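Local coordinates for protein FimX (Pseudomonas aeruginosa PAO1, PDB 3HV9) that belongs to the EAL-domain family, whose fold is a modified alpha/beta barrel in which the first strand runs against its neighbour, at residues 18-23 with 52-57; 30-35 with 82-87; 37-42 with 241-246; 46-51 with 258-263. All blocks are in the same frame, centred on the assembly; numbering follows the deposited sequence.

Contact 1. Residues 18-23 with 52-57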
loop_
_atom_site.group_PDB
_atom_site.type_symbol
_atom_site.label_atom_id
_atom_site.label_comp_id
_atom_site.label_asym_id
_atom_site.label_seq_id
_atom_site.Cartn_x
_atom_site.Cartn_y
_atom_site.Cartn_z
ATOM N N ILE A 18 -22.382 5.959 -3.397
ATOM C CA ILE A 18 -22.136 6.778 -2.214
ATOM C C ILE A 18 -22.833 6.171 -0.993
ATOM O O ILE A 18 -22.233 6.064 0.075
ATOM C CB ILE A 18 -22.511 8.249 -2.433
ATOM C CG1 ILE A 18 -21.598 8.853 -3.511
ATOM C CG2 ILE A 18 -22.400 9.031 -1.118
ATOM C CD1 ILE A 18 -21.896 10.303 -3.835
ATOM N N ALA A 19 -24.080 5.742 -1.163
ATOM C CA ALA A 19 -24.788 5.048 -0.096
ATOM C C ALA A 19 -24.092 3.739 0.236
ATOM O O ALA A 19 -23.955 3.387 1.410
ATOM C CB ALA A 19 -26.219 4.778 -0.486
ATOM N N ILE A 20 -23.669 3.005 -0.793
ATOM C CA ILE A 20 -22.983 1.740 -0.548
ATOM C C ILE A 20 -21.743 1.961 0.328
ATOM O O ILE A 20 -21.476 1.192 1.246
ATOM C CB ILE A 20 -22.563 1.061 -1.843
ATOM C CG1 ILE A 20 -23.787 0.559 -2.603
ATOM C CG2 ILE A 20 -21.619 -0.098 -1.539
ATOM C CD1 ILE A 20 -23.453 0.039 -3.986
ATOM N N LEU A 21 -21.000 3.026 0.031
ATOM C CA LEU A 21 -19.791 3.380 0.760
ATOM C C LEU A 21 -20.102 3.782 2.205
ATOM O O LEU A 21 -19.408 3.384 3.131
ATOM C CB LEU A 21 -19.079 4.540 0.064
ATOM C CG LEU A 21 -18.188 4.167 -1.114
ATOM C CD1 LEU A 21 -17.762 5.398 -1.898
ATOM C CD2 LEU A 21 -16.980 3.413 -0.616
ATOM N N GLN A 22 -21.146 4.573 2.393
ATOM C CA GLN A 22 -21.466 5.060 3.720
ATOM C C GLN A 22 -21.881 3.884 4.563
ATOM O O GLN A 22 -21.543 3.809 5.732
ATOM C CB GLN A 22 -22.587 6.105 3.676
ATOM C CG GLN A 22 -22.125 7.467 3.176
ATOM C CD GLN A 22 -23.279 8.392 2.797
ATOM O OE1 GLN A 22 -24.431 7.960 2.654
ATOM N NE2 GLN A 22 -22.968 9.676 2.630
ATOM N N GLN A 23 -22.598 2.948 3.963
ATOM C CA GLN A 23 -23.101 1.820 4.725
ATOM C C GLN A 23 -21.979 0.840 5.026
ATOM O O GLN A 23 -21.954 0.205 6.084
ATOM C CB GLN A 23 -24.223 1.100 3.968
ATOM C CG GLN A 23 -25.208 0.451 4.891
ATOM C CD GLN A 23 -26.232 -0.368 4.166
ATOM O OE1 GLN A 23 -27.410 -0.390 4.539
ATOM N NE2 GLN A 23 -25.797 -1.060 3.125
ATOM N N LEU A 52 -7.844 -2.888 -1.202
ATOM C CA LEU A 52 -9.194 -2.704 -0.730
ATOM C C LEU A 52 -10.182 -3.083 -1.825
ATOM O O LEU A 52 -10.001 -2.718 -2.987
ATOM C CB LEU A 52 -9.399 -1.245 -0.306
ATOM C CG LEU A 52 -10.800 -0.922 0.212
ATOM C CD1 LEU A 52 -11.055 -1.583 1.545
ATOM C CD2 LEU A 52 -11.000 0.561 0.301
ATOM N N ARG A 53 -11.210 -3.828 -1.446
ATOM C CA ARG A 53 -12.355 -4.071 -2.319
ATOM C C ARG A 53 -13.652 -3.720 -1.597
ATOM O O ARG A 53 -13.739 -3.797 -0.366
ATOM C CB ARG A 53 -12.394 -5.533 -2.762
ATOM C CG ARG A 53 -11.115 -5.993 -3.515
ATOM C CD ARG A 53 -10.944 -5.323 -4.900
ATOM N NE ARG A 53 -9.803 -5.874 -5.645
ATOM C CZ ARG A 53 -8.609 -5.289 -5.719
ATOM N NH1 ARG A 53 -8.398 -4.127 -5.106
ATOM N NH2 ARG A 53 -7.624 -5.863 -6.403
ATOM N N LEU A 54 -14.653 -3.331 -2.369
ATOM C CA LEU A 54 -15.976 -3.036 -1.852
ATOM C C LEU A 54 -16.976 -3.984 -2.476
ATOM O O LEU A 54 -16.995 -4.177 -3.707
ATOM C CB LEU A 54 -16.351 -1.602 -2.212
ATOM C CG LEU A 54 -17.780 -1.112 -1.965
ATOM C CD1 LEU A 54 -18.086 -1.100 -0.487
ATOM C CD2 LEU A 54 -17.936 0.293 -2.539
ATOM N N LEU A 55 -17.808 -4.574 -1.627
ATOM C CA LEU A 55 -18.908 -5.409 -2.074
ATOM C C LEU A 55 -20.193 -4.618 -1.958
ATOM O O LEU A 55 -20.377 -3.880 -0.991
ATOM C CB LEU A 55 -19.013 -6.680 -1.236
ATOM C CG LEU A 55 -17.941 -7.759 -1.437
ATOM C CD1 LEU A 55 -17.678 -7.991 -2.894
ATOM C CD2 LEU A 55 -16.674 -7.338 -0.756
ATOM N N ASN A 56 -21.059 -4.733 -2.963
ATOM C CA ASN A 56 -22.405 -4.196 -2.839
ATOM C C ASN A 56 -23.283 -5.165 -2.070
ATOM O O ASN A 56 -22.855 -6.277 -1.771
ATOM C CB ASN A 56 -23.010 -3.864 -4.196
ATOM C CG ASN A 56 -23.326 -5.095 -5.015
ATOM O OD1 ASN A 56 -23.423 -6.208 -4.493
ATOM N ND2 ASN A 56 -23.507 -4.895 -6.312
ATOM N N PRO A 57 -24.498 -4.733 -1.712
ATOM C CA PRO A 57 -25.325 -5.593 -0.863
ATOM C C PRO A 57 -25.562 -6.971 -1.472
ATOM O O PRO A 57 -25.682 -7.944 -0.740
ATOM C CB PRO A 57 -26.622 -4.804 -0.745
ATOM C CG PRO A 57 -26.158 -3.360 -0.782
ATOM C CD PRO A 57 -25.025 -3.356 -1.785
#
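I20 and L54 meet where helix 17-24 packs against strand 46-54 and the loop after it, at one end of the EAL-domain barrel. Both residues head toward the opposite segment, and their side chains pass at a slant; branching at CB gives isoleucine two arms, and they meet different partners. I20 CG2 lies against the fork of L54, 3.8 Å from L54 CD1. I20 CD1 reaches N56 CB at 3.9 Å, with these two side chains lying alongside and aimed the same way, and I20 CG1 comes to 4.2 Å from P57 CD. L54 projects its branched end into the helix surface because its CG lies opposite the backbone N (chi1 171°). There it also receives L21, which crosses it at about a right angle. A leucine suits this spot, since both of its methyls touch I20 CG2 and one of them also meets L21. F67 and V62 also touch L54, while A12 of helix 4-13 borders I20. N56 offers the helix its CB alone: the amide turns away, and its OD1 accepts a hydrogen bond from Q60 N. P57 adds an apolar ring at the margin. The L21 contact is methyl against methyl, CD2 to L54 CD2, at 3.8 Å.

Contact 2. Residues 30-35 with 82-87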
loop_
_atom_site.group_PDB
_atom_site.type_symbol
_atom_site.label_atom_id
_atom_site.label_comp_id
_atom_site.label_asym_id
_atom_site.label_seq_id
_atom_site.Cartn_x
_atom_site.Cartn_y
_atom_site.Cartn_z
ATOM N N PHE A 30 -16.633 -3.696 3.387
ATOM C CA PHE A 30 -15.388 -3.711 2.639
ATOM C C PHE A 30 -14.764 -5.083 2.801
ATOM O O PHE A 30 -15.159 -5.877 3.652
ATOM C CB PHE A 30 -14.405 -2.648 3.124
ATOM C CG PHE A 30 -14.810 -1.257 2.783
ATOM C CD1 PHE A 30 -14.603 -0.759 1.513
ATOM C CD2 PHE A 30 -15.393 -0.440 3.733
ATOM C CE1 PHE A 30 -14.992 0.524 1.189
ATOM C CE2 PHE A 30 -15.781 0.846 3.415
ATOM C CZ PHE A 30 -15.584 1.332 2.146
ATOM N N ARG A 31 -13.782 -5.348 1.958
ATOM C CA ARG A 31 -13.048 -6.601 1.983
ATOM C C ARG A 31 -11.579 -6.272 1.757
ATOM O O ARG A 31 -11.235 -5.571 0.800
ATOM C CB ARG A 31 -13.535 -7.525 0.865
ATOM C CG ARG A 31 -13.038 -8.956 0.979
ATOM C CD ARG A 31 -14.121 -9.887 1.531
ATOM N NE ARG A 31 -14.897 -9.280 2.609
ATOM C CZ ARG A 31 -16.087 -9.723 3.001
ATOM N NH1 ARG A 31 -16.740 -9.112 3.984
ATOM N NH2 ARG A 31 -16.628 -10.775 2.398
ATOM N N LEU A 32 -10.723 -6.777 2.627
ATOM C CA LEU A 32 -9.307 -6.545 2.502
ATOM C C LEU A 32 -8.714 -7.714 1.749
ATOM O O LEU A 32 -9.088 -8.858 1.984
ATOM C CB LEU A 32 -8.689 -6.446 3.891
ATOM C CG LEU A 32 -8.214 -5.088 4.394
ATOM C CD1 LEU A 32 -8.829 -3.921 3.638
ATOM C CD2 LEU A 32 -8.477 -5.000 5.867
ATOM N N LEU A 33 -7.791 -7.431 0.839
ATOM C CA LEU A 33 -7.039 -8.495 0.197
ATOM C C LEU A 33 -5.581 -8.242 0.493
ATOM O O LEU A 33 -5.210 -7.114 0.838
ATOM C CB LEU A 33 -7.283 -8.500 -1.322
ATOM C CG LEU A 33 -8.711 -8.657 -1.851
ATOM C CD1 LEU A 33 -8.728 -8.452 -3.354
ATOM C CD2 LEU A 33 -9.262 -10.017 -1.523
ATOM N N PHE A 34 -4.753 -9.277 0.342
ATOM C CA PHE A 34 -3.323 -9.169 0.642
ATOM C C PHE A 34 -2.484 -9.787 -0.461
ATOM O O PHE A 34 -2.715 -10.928 -0.859
ATOM C CB PHE A 34 -3.026 -9.859 1.974
ATOM C CG PHE A 34 -3.949 -9.437 3.075
ATOM C CD1 PHE A 34 -3.634 -8.352 3.891
ATOM C CD2 PHE A 34 -5.142 -10.107 3.288
ATOM C CE1 PHE A 34 -4.499 -7.949 4.909
ATOM C CE2 PHE A 34 -6.013 -9.705 4.296
ATOM C CZ PHE A 34 -5.686 -8.626 5.111
ATOM N N GLN A 35 -1.511 -9.037 -0.957
ATOM C CA GLN A 35 -0.613 -9.549 -1.977
ATOM C C GLN A 35 0.810 -9.528 -1.455
ATOM O O GLN A 35 1.358 -8.462 -1.178
ATOM C CB GLN A 35 -0.699 -8.743 -3.276
ATOM C CG GLN A 35 0.131 -9.363 -4.413
ATOM C CD GLN A 35 -0.251 -8.817 -5.790
ATOM O OE1 GLN A 35 -0.746 -7.704 -5.899
ATOM N NE2 GLN A 35 -0.019 -9.605 -6.843
ATOM N N ARG A 82 -8.979 5.213 7.152
ATOM C CA ARG A 82 -9.013 4.883 8.582
ATOM C C ARG A 82 -9.541 3.471 8.794
ATOM O O ARG A 82 -9.012 2.717 9.618
ATOM C CB ARG A 82 -9.859 5.884 9.389
ATOM C CG ARG A 82 -9.214 7.263 9.588
ATOM C CD ARG A 82 -9.776 7.988 10.831
ATOM N NE ARG A 82 -11.177 8.369 10.683
ATOM C CZ ARG A 82 -11.600 9.433 10.000
ATOM N NH1 ARG A 82 -10.736 10.234 9.388
ATOM N NH2 ARG A 82 -12.891 9.698 9.928
ATOM N N TRP A 83 -10.587 3.121 8.052
ATOM C CA TRP A 83 -11.164 1.783 8.140
ATOM C C TRP A 83 -10.065 0.753 7.839
ATOM O O TRP A 83 -9.864 -0.210 8.578
ATOM C CB TRP A 83 -12.349 1.630 7.159
ATOM C CG TRP A 83 -13.099 0.345 7.352
ATOM C CD1 TRP A 83 -14.182 0.138 8.164
ATOM C CD2 TRP A 83 -12.786 -0.927 6.767
ATOM N NE1 TRP A 83 -14.568 -1.181 8.109
ATOM C CE2 TRP A 83 -13.727 -1.856 7.261
ATOM C CE3 TRP A 83 -11.789 -1.376 5.888
ATOM C CZ2 TRP A 83 -13.709 -3.210 6.893
ATOM C CZ3 TRP A 83 -11.773 -2.723 5.521
ATOM C CH2 TRP A 83 -12.732 -3.620 6.020
ATOM N N VAL A 84 -9.336 0.984 6.756
ATOM C CA VAL A 84 -8.301 0.051 6.339
ATOM C C VAL A 84 -7.206 0.005 7.381
ATOM O O VAL A 84 -6.786 -1.069 7.813
ATOM C CB VAL A 84 -7.706 0.446 4.961
ATOM C CG1 VAL A 84 -6.590 -0.518 4.559
ATOM C CG2 VAL A 84 -8.799 0.453 3.931
ATOM N N ILE A 85 -6.743 1.177 7.798
ATOM C CA ILE A 85 -5.704 1.222 8.812
ATOM C C ILE A 85 -6.128 0.491 10.082
ATOM O O ILE A 85 -5.389 -0.354 10.598
ATOM C CB ILE A 85 -5.278 2.651 9.132
ATOM C CG1 ILE A 85 -4.654 3.274 7.886
ATOM C CG2 ILE A 85 -4.266 2.635 10.266
ATOM C CD1 ILE A 85 -4.459 4.773 7.952
ATOM N N LEU A 86 -7.320 0.797 10.576
ATOM C CA LEU A 86 -7.803 0.152 11.790
ATOM C C LEU A 86 -7.816 -1.361 11.643
ATOM O O LEU A 86 -7.380 -2.089 12.535
ATOM C CB LEU A 86 -9.226 0.607 12.107
ATOM C CG LEU A 86 -9.519 1.522 13.278
ATOM C CD1 LEU A 86 -10.990 1.327 13.615
ATOM C CD2 LEU A 86 -8.623 1.193 14.478
ATOM N N ASN A 87 -8.353 -1.853 10.530
ATOM C CA ASN A 87 -8.452 -3.302 10.377
ATOM C C ASN A 87 -7.085 -3.931 10.148
ATOM O O ASN A 87 -6.804 -5.032 10.627
ATOM C CB ASN A 87 -9.475 -3.683 9.295
ATOM C CG ASN A 87 -10.910 -3.532 9.789
ATOM O OD1 ASN A 87 -11.525 -2.465 9.647
ATOM N ND2 ASN A 87 -11.432 -4.581 10.423
#
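The indole of W83 carries F30 on one face, the amide group of N87 over the opposite face and L32 at its edge. F30 CB sits above the six-membered ring, 3.7 Å from its centroid and 20° off the normal, a CH-pi contact; the phenyl ring beyond it is tilted, its plane at 47° to the indole. L32 comes at the rim, CD1 lying 3.7 Å from W83 CZ3 and near the ring plane. W83 reaches the strand because its CG stands opposite the backbone N (chi1 -172°), which swings the large flat group off helix 77-97. One turn on, N87 offers its CB to L32 CD2 at 3.8 Å, and V84 CG1 touches L32 CD1. This is helix-on-sheet packing in the EAL barrel, the axes of 30-35 and 82-87 lying 10.2 Å apart. A tryptophan fits because it spans that gap with a wide apolar surface. Its one polar atom, NE1, is satisfied by N28 OD1, so the surfaces that meet across the contact are apolar, and that bond with the F30 packing should limit rotation of the indole.

Contact 3. Residues 37-42 with 241-246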
loop_
_atom_site.group_PDB
_atom_site.type_symbol
_atom_site.label_atom_id
_atom_site.label_comp_id
_atom_site.label_asym_id
_atom_site.label_seq_id
_atom_site.Cartn_x
_atom_site.Cartn_y
_atom_site.Cartn_z
ATOM N N VAL A 37 4.674 -9.468 -0.645
ATOM C CA VAL A 37 5.880 -8.865 -1.191
ATOM C C VAL A 37 7.041 -9.828 -0.889
ATOM O O VAL A 37 7.286 -10.188 0.256
ATOM C CB VAL A 37 6.101 -7.456 -0.621
ATOM C CG1 VAL A 37 7.440 -6.886 -1.088
ATOM C CG2 VAL A 37 4.944 -6.545 -1.033
ATOM N N ILE A 38 7.728 -10.273 -1.928
ATOM C CA ILE A 38 8.711 -11.338 -1.799
ATOM C C ILE A 38 10.099 -10.742 -1.626
ATOM O O ILE A 38 10.497 -9.843 -2.382
ATOM C CB ILE A 38 8.690 -12.258 -3.064
ATOM C CG1 ILE A 38 7.603 -13.327 -2.925
ATOM C CG2 ILE A 38 10.050 -12.930 -3.303
ATOM C CD1 ILE A 38 6.186 -12.778 -2.955
ATOM N N SER A 39 10.833 -11.251 -0.640
ATOM C CA SER A 39 12.168 -10.739 -0.319
ATOM C C SER A 39 13.221 -11.539 -1.052
ATOM O O SER A 39 13.232 -12.772 -0.974
ATOM C CB SER A 39 12.427 -10.860 1.189
ATOM O OG SER A 39 13.818 -10.920 1.456
ATOM N N LEU A 40 14.112 -10.852 -1.754
ATOM C CA LEU A 40 15.192 -11.533 -2.460
ATOM C C LEU A 40 16.490 -11.524 -1.639
ATOM O O LEU A 40 17.422 -12.279 -1.914
ATOM C CB LEU A 40 15.430 -10.874 -3.823
ATOM C CG LEU A 40 14.345 -11.037 -4.894
ATOM C CD1 LEU A 40 14.840 -10.508 -6.229
ATOM C CD2 LEU A 40 13.938 -12.490 -5.036
ATOM N N ARG A 41 16.545 -10.658 -0.634
ATOM C CA ARG A 41 17.798 -10.373 0.059
ATOM C C ARG A 41 17.809 -10.810 1.524
ATOM O O ARG A 41 18.581 -10.291 2.324
ATOM C CB ARG A 41 18.135 -8.881 -0.055
ATOM C CG ARG A 41 18.803 -8.487 -1.367
ATOM C CD ARG A 41 18.082 -9.039 -2.567
ATOM N NE ARG A 41 18.970 -9.816 -3.430
ATOM C CZ ARG A 41 19.119 -9.633 -4.742
ATOM N NH1 ARG A 41 18.434 -8.693 -5.379
ATOM N NH2 ARG A 41 19.955 -10.407 -5.425
ATOM N N GLY A 42 16.949 -11.757 1.877
ATOM C CA GLY A 42 16.975 -12.330 3.210
ATOM C C GLY A 42 16.186 -11.626 4.313
ATOM O O GLY A 42 16.519 -11.752 5.487
ATOM N N ALA A 241 17.228 -6.213 -7.320
ATOM C CA ALA A 241 16.033 -5.680 -6.689
ATOM C C ALA A 241 15.945 -6.276 -5.297
ATOM O O ALA A 241 16.202 -7.459 -5.108
ATOM C CB ALA A 241 14.800 -6.056 -7.514
ATOM N N THR A 242 15.593 -5.483 -4.298
ATOM C CA THR A 242 15.585 -6.072 -2.968
ATOM C C THR A 242 14.279 -6.835 -2.667
ATOM O O THR A 242 14.289 -7.838 -1.943
ATOM C CB THR A 242 16.092 -5.076 -1.847
ATOM O OG1 THR A 242 15.407 -5.303 -0.608
ATOM C CG2 THR A 242 15.913 -3.656 -2.266
ATOM N N TYR A 243 13.175 -6.382 -3.263
ATOM C CA TYR A 243 11.883 -7.078 -3.167
ATOM C C TYR A 243 11.172 -7.074 -4.521
ATOM O O TYR A 243 11.351 -6.153 -5.318
ATOM C CB TYR A 243 10.951 -6.403 -2.158
ATOM C CG TYR A 243 11.429 -6.357 -0.721
ATOM C CD1 TYR A 243 11.107 -7.371 0.174
ATOM C CD2 TYR A 243 12.163 -5.274 -0.248
ATOM C CE1 TYR A 243 11.525 -7.321 1.507
ATOM C CE2 TYR A 243 12.587 -5.216 1.077
ATOM C CZ TYR A 243 12.264 -6.237 1.949
ATOM O OH TYR A 243 12.684 -6.174 3.264
ATOM N N ILE A 244 10.350 -8.094 -4.757
ATOM C CA ILE A 244 9.514 -8.172 -5.957
ATOM C C ILE A 244 8.079 -8.605 -5.611
ATOM O O ILE A 244 7.831 -9.184 -4.556
ATOM C CB ILE A 244 10.116 -9.122 -7.027
ATOM C CG1 ILE A 244 10.419 -10.490 -6.423
ATOM C CG2 ILE A 244 11.367 -8.510 -7.662
ATOM C CD1 ILE A 244 10.833 -11.525 -7.439
ATOM N N GLN A 245 7.135 -8.316 -6.494
ATOM C CA GLN A 245 5.744 -8.663 -6.250
ATOM C C GLN A 245 5.118 -8.901 -7.601
ATOM O O GLN A 245 5.538 -8.311 -8.586
ATOM C CB GLN A 245 5.042 -7.494 -5.568
ATOM C CG GLN A 245 3.612 -7.760 -5.104
ATOM C CD GLN A 245 2.887 -6.462 -4.792
ATOM O OE1 GLN A 245 3.004 -5.484 -5.537
ATOM N NE2 GLN A 245 2.135 -6.443 -3.694
ATOM N N GLY A 246 4.118 -9.765 -7.664
ATOM C CA GLY A 246 3.461 -10.010 -8.931
ATOM C C GLY A 246 2.600 -11.246 -8.853
ATOM O O GLY A 246 2.852 -12.129 -8.021
HETATM O O HOH W 1 15.093 -8.772 0.533
#
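I38 and I244 form an antiparallel hydrogen-bonded pair: I38 N gives to I244 O at 2.8 Å, almost in line with the carbonyl, and I244 N returns a bond to I38 O at 3.0 Å. L40 N adds a third bond, to T242 O, at 3.0 Å and a straight 169°. R41 curls its side chain back so that NH1 gives to A241 O at 2.6 Å, from above the carbonyl plane and at a less favourable 137°. A water extends this polar end, taking a hydrogen bond from R41 N, giving one to T242 O and bonding S39 OG, which also pairs with D43 N; the short serine hydroxyl can reach both. Beyond the bonds, the sheet has two clad faces. On one, S39 CB lies 3.7 Å from Y243 CE1, and V37 CG1 meets Y243 CB at 3.7 Å, crossing it squarely. On the other, I38 CG2 packs on I244 CG1 at 4.0 Å, while I244 CD1 reaches L40 CD2. Beta-branched residues fit the extended backbone. The pairing joins the first and last strands of the EAL barrel. Strand 243-244 also pairs with strand 221-224; helix 230-239 lies over I244 through L233 and L236 and over L40 through W237, while Y243 touches L221, I223 and N47 and bonds D43 through its OH.

Contact 4. Residues 46-51 with 258-263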
loop_
_atom_site.group_PDB
_atom_site.type_symbol
_atom_site.label_atom_id
_atom_site.label_comp_id
_atom_site.label_asym_id
_atom_site.label_seq_id
_atom_site.Cartn_x
_atom_site.Cartn_y
_atom_site.Cartn_z
ATOM N N GLU A 46 7.189 -11.478 6.954
ATOM C CA GLU A 46 6.146 -11.827 6.010
ATOM C C GLU A 46 5.481 -10.528 5.535
ATOM O O GLU A 46 4.529 -10.055 6.155
ATOM C CB GLU A 46 5.108 -12.731 6.694
ATOM C CG GLU A 46 5.611 -14.127 7.014
ATOM C CD GLU A 46 4.565 -14.970 7.722
ATOM O OE1 GLU A 46 3.506 -14.417 8.094
ATOM O OE2 GLU A 46 4.802 -16.182 7.907
ATOM N N ASN A 47 6.005 -9.946 4.454
ATOM C CA ASN A 47 5.501 -8.688 3.907
ATOM C C ASN A 47 4.286 -8.847 2.988
ATOM O O ASN A 47 4.352 -9.568 1.996
ATOM C CB ASN A 47 6.610 -7.987 3.119
ATOM C CG ASN A 47 7.829 -7.662 3.973
ATOM O OD1 ASN A 47 8.912 -8.214 3.772
ATOM N ND2 ASN A 47 7.656 -6.762 4.923
ATOM N N TYR A 48 3.192 -8.161 3.314
ATOM C CA TYR A 48 2.021 -8.116 2.450
ATOM C C TYR A 48 1.592 -6.690 2.189
ATOM O O TYR A 48 1.623 -5.849 3.095
ATOM C CB TYR A 48 0.846 -8.778 3.117
ATOM C CG TYR A 48 0.897 -10.274 3.260
ATOM C CD1 TYR A 48 0.314 -11.093 2.297
ATOM C CD2 TYR A 48 1.465 -10.873 4.382
ATOM C CE1 TYR A 48 0.311 -12.480 2.431
ATOM C CE2 TYR A 48 1.464 -12.264 4.537
ATOM C CZ TYR A 48 0.881 -13.055 3.553
ATOM O OH TYR A 48 0.858 -14.416 3.661
ATOM N N GLU A 49 1.167 -6.423 0.957
ATOM C CA GLU A 49 0.507 -5.161 0.633
ATOM C C GLU A 49 -0.979 -5.388 0.812
ATOM O O GLU A 49 -1.503 -6.423 0.389
ATOM C CB GLU A 49 0.783 -4.743 -0.811
ATOM C CG GLU A 49 0.184 -3.375 -1.180
ATOM C CD GLU A 49 0.331 -3.059 -2.656
ATOM O OE1 GLU A 49 0.815 -3.946 -3.404
ATOM O OE2 GLU A 49 -0.026 -1.930 -3.069
ATOM N N VAL A 50 -1.663 -4.450 1.458
ATOM C CA VAL A 50 -3.113 -4.571 1.565
ATOM C C VAL A 50 -3.861 -3.803 0.477
ATOM O O VAL A 50 -3.461 -2.722 0.044
ATOM C CB VAL A 50 -3.667 -4.395 3.021
ATOM C CG1 VAL A 50 -2.589 -3.956 3.965
ATOM C CG2 VAL A 50 -4.916 -3.516 3.070
ATOM N N LEU A 51 -4.913 -4.440 -0.016
ATOM C CA LEU A 51 -5.669 -3.940 -1.154
ATOM C C LEU A 51 -7.138 -3.904 -0.756
ATOM O O LEU A 51 -7.619 -4.760 -0.015
ATOM C CB LEU A 51 -5.456 -4.850 -2.367
ATOM C CG LEU A 51 -4.019 -4.953 -2.913
ATOM C CD1 LEU A 51 -3.952 -5.924 -4.073
ATOM C CD2 LEU A 51 -3.472 -3.598 -3.365
ATOM N N TYR A 258 0.635 -17.079 2.430
ATOM C CA TYR A 258 1.769 -17.257 1.528
ATOM C C TYR A 258 2.935 -17.983 2.205
ATOM O O TYR A 258 3.232 -17.752 3.375
ATOM C CB TYR A 258 2.238 -15.918 0.972
ATOM C CG TYR A 258 3.293 -16.078 -0.092
ATOM C CD1 TYR A 258 4.612 -15.717 0.149
ATOM C CD2 TYR A 258 2.974 -16.616 -1.326
ATOM C CE1 TYR A 258 5.584 -15.873 -0.815
ATOM C CE2 TYR A 258 3.939 -16.776 -2.305
ATOM C CZ TYR A 258 5.239 -16.410 -2.045
ATOM O OH TYR A 258 6.197 -16.571 -3.019
ATOM N N ASP A 259 3.588 -18.874 1.470
ATOM C CA ASP A 259 4.757 -19.548 2.010
ATOM C C ASP A 259 6.006 -18.738 1.688
ATOM O O ASP A 259 6.669 -18.942 0.657
ATOM C CB ASP A 259 4.870 -20.978 1.479
ATOM C CG ASP A 259 6.082 -21.725 2.043
ATOM O OD1 ASP A 259 6.745 -21.209 2.970
ATOM O OD2 ASP A 259 6.373 -22.833 1.542
ATOM N N PHE A 260 6.305 -17.789 2.562
ATOM C CA PHE A 260 7.508 -16.999 2.410
ATOM C C PHE A 260 8.679 -17.909 2.719
ATOM O O PHE A 260 8.626 -18.708 3.666
ATOM C CB PHE A 260 7.505 -15.851 3.399
ATOM C CG PHE A 260 6.475 -14.802 3.116
ATOM C CD1 PHE A 260 6.766 -13.744 2.262
ATOM C CD2 PHE A 260 5.231 -14.847 3.734
ATOM C CE1 PHE A 260 5.827 -12.752 2.018
ATOM C CE2 PHE A 260 4.291 -13.859 3.500
ATOM C CZ PHE A 260 4.588 -12.808 2.643
ATOM N N SER A 261 9.735 -17.803 1.925
ATOM C CA SER A 261 10.959 -18.529 2.251
ATOM C C SER A 261 12.193 -17.635 2.038
ATOM O O SER A 261 12.612 -17.371 0.899
ATOM C CB SER A 261 11.045 -19.841 1.461
ATOM O OG SER A 261 11.972 -20.730 2.061
ATOM N N SER A 262 12.765 -17.158 3.142
ATOM C CA SER A 262 13.819 -16.149 3.069
ATOM C C SER A 262 14.794 -16.215 4.254
ATOM O O SER A 262 15.447 -15.217 4.596
ATOM C CB SER A 262 13.184 -14.758 2.991
ATOM O OG SER A 262 14.145 -13.782 2.636
ATOM N N GLY A 263 14.895 -17.391 4.871
ATOM C CA GLY A 263 15.740 -17.568 6.036
ATOM C C GLY A 263 15.042 -17.126 7.308
ATOM O O GLY A 263 15.621 -17.171 8.393
#
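Y258 opens the crossing by giving its backbone N-H to the phenol oxygen of Y48, with N 2.9 Å from OH and an angle of 154°. Its CB rests beside the same oxygen at 3.4 Å, but the rest of its side chain leads away from Y48 (chi1 -173°, CG opposite the backbone N), and Y258 also touches P36 and I38. D259 is the centre of an inverse gamma turn, a tight bend that brings the flanking aromatic residues together: Y258 CD1 stands over the face of the F260 ring. The turn lies in the chain's C-terminal tail, which here crosses strand 46-54 of the EAL barrel. F260 carries most of the contact. Its other face covers E46 CA, a CH-pi contact 3.8 Å from the ring centroid, and E46 CG comes to 3.4 Å from F260 CD2. The F260 edge points at the face of Y48 in an offset edge-to-face pair, planes at 86°, with CE2 at 3.4 Å from Y48 CE2. N47 O also lies at that edge, 3.3 Å from CZ. A phenylalanine suits a site that asks for two faces and a rim without a polar end. Farther along, S262, poorly ordered, bonds S39 OG through its own OG.

How the contacts relate
All four contacts draw on the two opening strands of the EAL barrel, 30-39 and 46-54, which are antiparallel neighbours in its sheet. Contacts 1 and 4 share strand 46-54, their centres about 28 Å apart; contacts 2 and 3 share strand 30-39, about 22 Å apart. Contacts 3 and 4 are the closest pair, about 9 Å between centres, and contacts 1 and 3 the farthest, about 33 Å, on opposite sides of the chain's centre. In sequence every two contacts interleave. Contacts 1 and 2 tie the strands to helices less than 50 residues away in the chain, whereas the other two span about 200 and bring the C-terminal region back to them, closing the barrel and laying the tail over it.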